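Local atomic coordinates of beta-porphyranase (Bacteroides plebeius, PDB entry 4AWD), a protein that hydrolyses the sulfated red-algal polysaccharide porphyran at linkages between beta-D-galactopyranose and alpha-L-galactopyranose-6-sulfate. Residues 255-258 / 259-262. Sequence-based numbering, arbitrary orientation.
Sequences FYYD and GKYM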
loop_
_atom_site.group_PDB
_atom_site.type_symbol
_atom_site.label_atom_id
_atom_site.label_comp_id
_atom_site.label_asym_id
_atom_site.label_seq_id
_atom_site.Cartn_x
_atom_site.Cartn_y
_atom_site.Cartn_z
ATOM N N PHE A 255 -8.004 4.857 -10.172
ATOM C CA PHE A 255 -7.865 3.477 -9.696
ATOM C C PHE A 255 -8.525 2.411 -10.565
ATOM O O PHE A 255 -9.608 2.618 -11.120
ATOM C CB PHE A 255 -8.315 3.371 -8.237
ATOM C CG PHE A 255 -7.560 4.284 -7.327
ATOM C CD1 PHE A 255 -6.335 3.898 -6.812
ATOM C CD2 PHE A 255 -8.056 5.557 -7.028
ATOM C CE1 PHE A 255 -5.604 4.756 -5.986
ATOM C CE2 PHE A 255 -7.339 6.420 -6.198
ATOM C CZ PHE A 255 -6.106 6.016 -5.669
ATOM N N TYR A 256 -7.849 1.271 -10.680
ATOM C CA TYR A 256 -8.283 0.186 -11.557
ATOM C C TYR A 256 -8.367 -1.137 -10.813
ATOM O O TYR A 256 -7.460 -1.515 -10.074
ATOM C CB TYR A 256 -7.359 0.067 -12.770
ATOM C CG TYR A 256 -7.406 1.288 -13.665
ATOM C CD1 TYR A 256 -6.760 2.480 -13.297
ATOM C CD2 TYR A 256 -8.111 1.262 -14.876
ATOM C CE1 TYR A 256 -6.817 3.603 -14.100
ATOM C CE2 TYR A 256 -8.171 2.393 -15.694
ATOM C CZ TYR A 256 -7.519 3.555 -15.299
ATOM O OH TYR A 256 -7.575 4.672 -16.099
ATOM N N TYR A 257 -9.486 -1.815 -11.001
ATOM C CA TYR A 257 -9.676 -3.138 -10.469
ATOM C C TYR A 257 -9.826 -4.059 -11.654
ATOM O O TYR A 257 -10.648 -3.796 -12.510
ATOM C CB TYR A 257 -10.942 -3.184 -9.610
ATOM C CG TYR A 257 -11.275 -4.557 -9.085
ATOM C CD1 TYR A 257 -10.384 -5.230 -8.242
ATOM C CD2 TYR A 257 -12.470 -5.185 -9.426
ATOM C CE1 TYR A 257 -10.674 -6.473 -7.751
ATOM C CE2 TYR A 257 -12.773 -6.453 -8.936
ATOM C CZ TYR A 257 -11.875 -7.087 -8.092
ATOM O OH TYR A 257 -12.157 -8.337 -7.580
ATOM N N ASP A 258 -9.034 -5.125 -11.705
ATOM C CA ASP A 258 -9.030 -6.059 -12.837
ATOM C C ASP A 258 -9.015 -5.361 -14.229
ATOM O O ASP A 258 -9.662 -5.799 -15.181
ATOM C CB ASP A 258 -10.163 -7.089 -12.691
ATOM C CG ASP A 258 -9.874 -8.153 -11.621
ATOM O OD1 ASP A 258 -8.700 -8.299 -11.189
ATOM O OD2 ASP A 258 -10.826 -8.865 -11.221
ATOM N N GLY A 259 -8.257 -4.268 -14.321
ATOM C CA GLY A 259 -8.080 -3.518 -15.562
ATOM C C GLY A 259 -9.203 -2.550 -15.916
ATOM O O GLY A 259 -9.168 -1.927 -16.973
ATOM N N LYS A 260 -10.193 -2.402 -15.044
ATOM C CA LYS A 260 -11.313 -1.524 -15.336
ATOM C C LYS A 260 -11.274 -0.302 -14.442
ATOM O O LYS A 260 -11.113 -0.421 -13.231
ATOM C CB LYS A 260 -12.657 -2.266 -15.142
ATOM C CG LYS A 260 -12.918 -3.433 -16.125
ATOM C CD LYS A 260 -14.087 -4.321 -15.648
ATOM C CE LYS A 260 -13.625 -5.462 -14.696
ATOM N NZ LYS A 260 -13.586 -5.101 -13.234
ATOM N N TYR A 261 -11.450 0.875 -15.033
ATOM C CA TYR A 261 -11.512 2.114 -14.255
ATOM C C TYR A 261 -12.582 2.040 -13.162
ATOM O O TYR A 261 -13.720 1.661 -13.428
ATOM C CB TYR A 261 -11.766 3.298 -15.170
ATOM C CG TYR A 261 -12.047 4.607 -14.448
ATOM C CD1 TYR A 261 -13.334 4.917 -14.024
ATOM C CD2 TYR A 261 -11.032 5.544 -14.220
ATOM C CE1 TYR A 261 -13.610 6.110 -13.393
ATOM C CE2 TYR A 261 -11.298 6.735 -13.582
ATOM C CZ TYR A 261 -12.595 7.014 -13.174
ATOM O OH TYR A 261 -12.893 8.185 -12.533
ATOM N N MET A 262 -12.209 2.415 -11.942
ATOM C CA MET A 262 -13.141 2.413 -10.816
ATOM C C MET A 262 -13.596 3.816 -10.400
ATOM O O MET A 262 -14.793 4.074 -10.342
ATOM C CB MET A 262 -12.562 1.640 -9.635
ATOM C CG MET A 262 -12.240 0.194 -9.990
ATOM S SD MET A 262 -13.738 -0.792 -10.187
ATOM C CE MET A 262 -14.110 -1.193 -8.473
#
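M262 N donates to F255 O at 2.7 Å, nearly in line with the carbonyl. Nearer the loop, Y257 O takes two donors from K260: the backbone N at 2.9 Å, which closes the type I' turn, and, more weakly, the side-chain NZ at 3.3 Å. They arrive from opposite faces of the carbonyl plane, both well out of it. The lysine reaches back because its chain folds at its last two torsions, bringing NZ near the Y257 ring as well. Y257 N donates to K260 O at 3.1 Å. Between these rungs Y256 and Y261 form the non-hydrogen-bonded pair. Y261, its CG anti to the backbone N (chi1 172°), turns a ring edge toward the face of Y256 in a T-shaped stack, planes at 82°; Y261 CB meets Y256 CE2 at 3.7 Å. M262 CG packs on Y257 CB at 3.6 Å. Y257 OH hydrogen-bonds D234, while the D258 carboxylate binds T242 N and H241 ND1, tying the turn to strand 241-249. This is a beta hairpin of the GH16 domain with a two-residue loop, D258-G259, both at positive phi. Its chemistry implies a turn secured by a doubly gripped carbonyl, with the Y256-Y261 stack bracing one face.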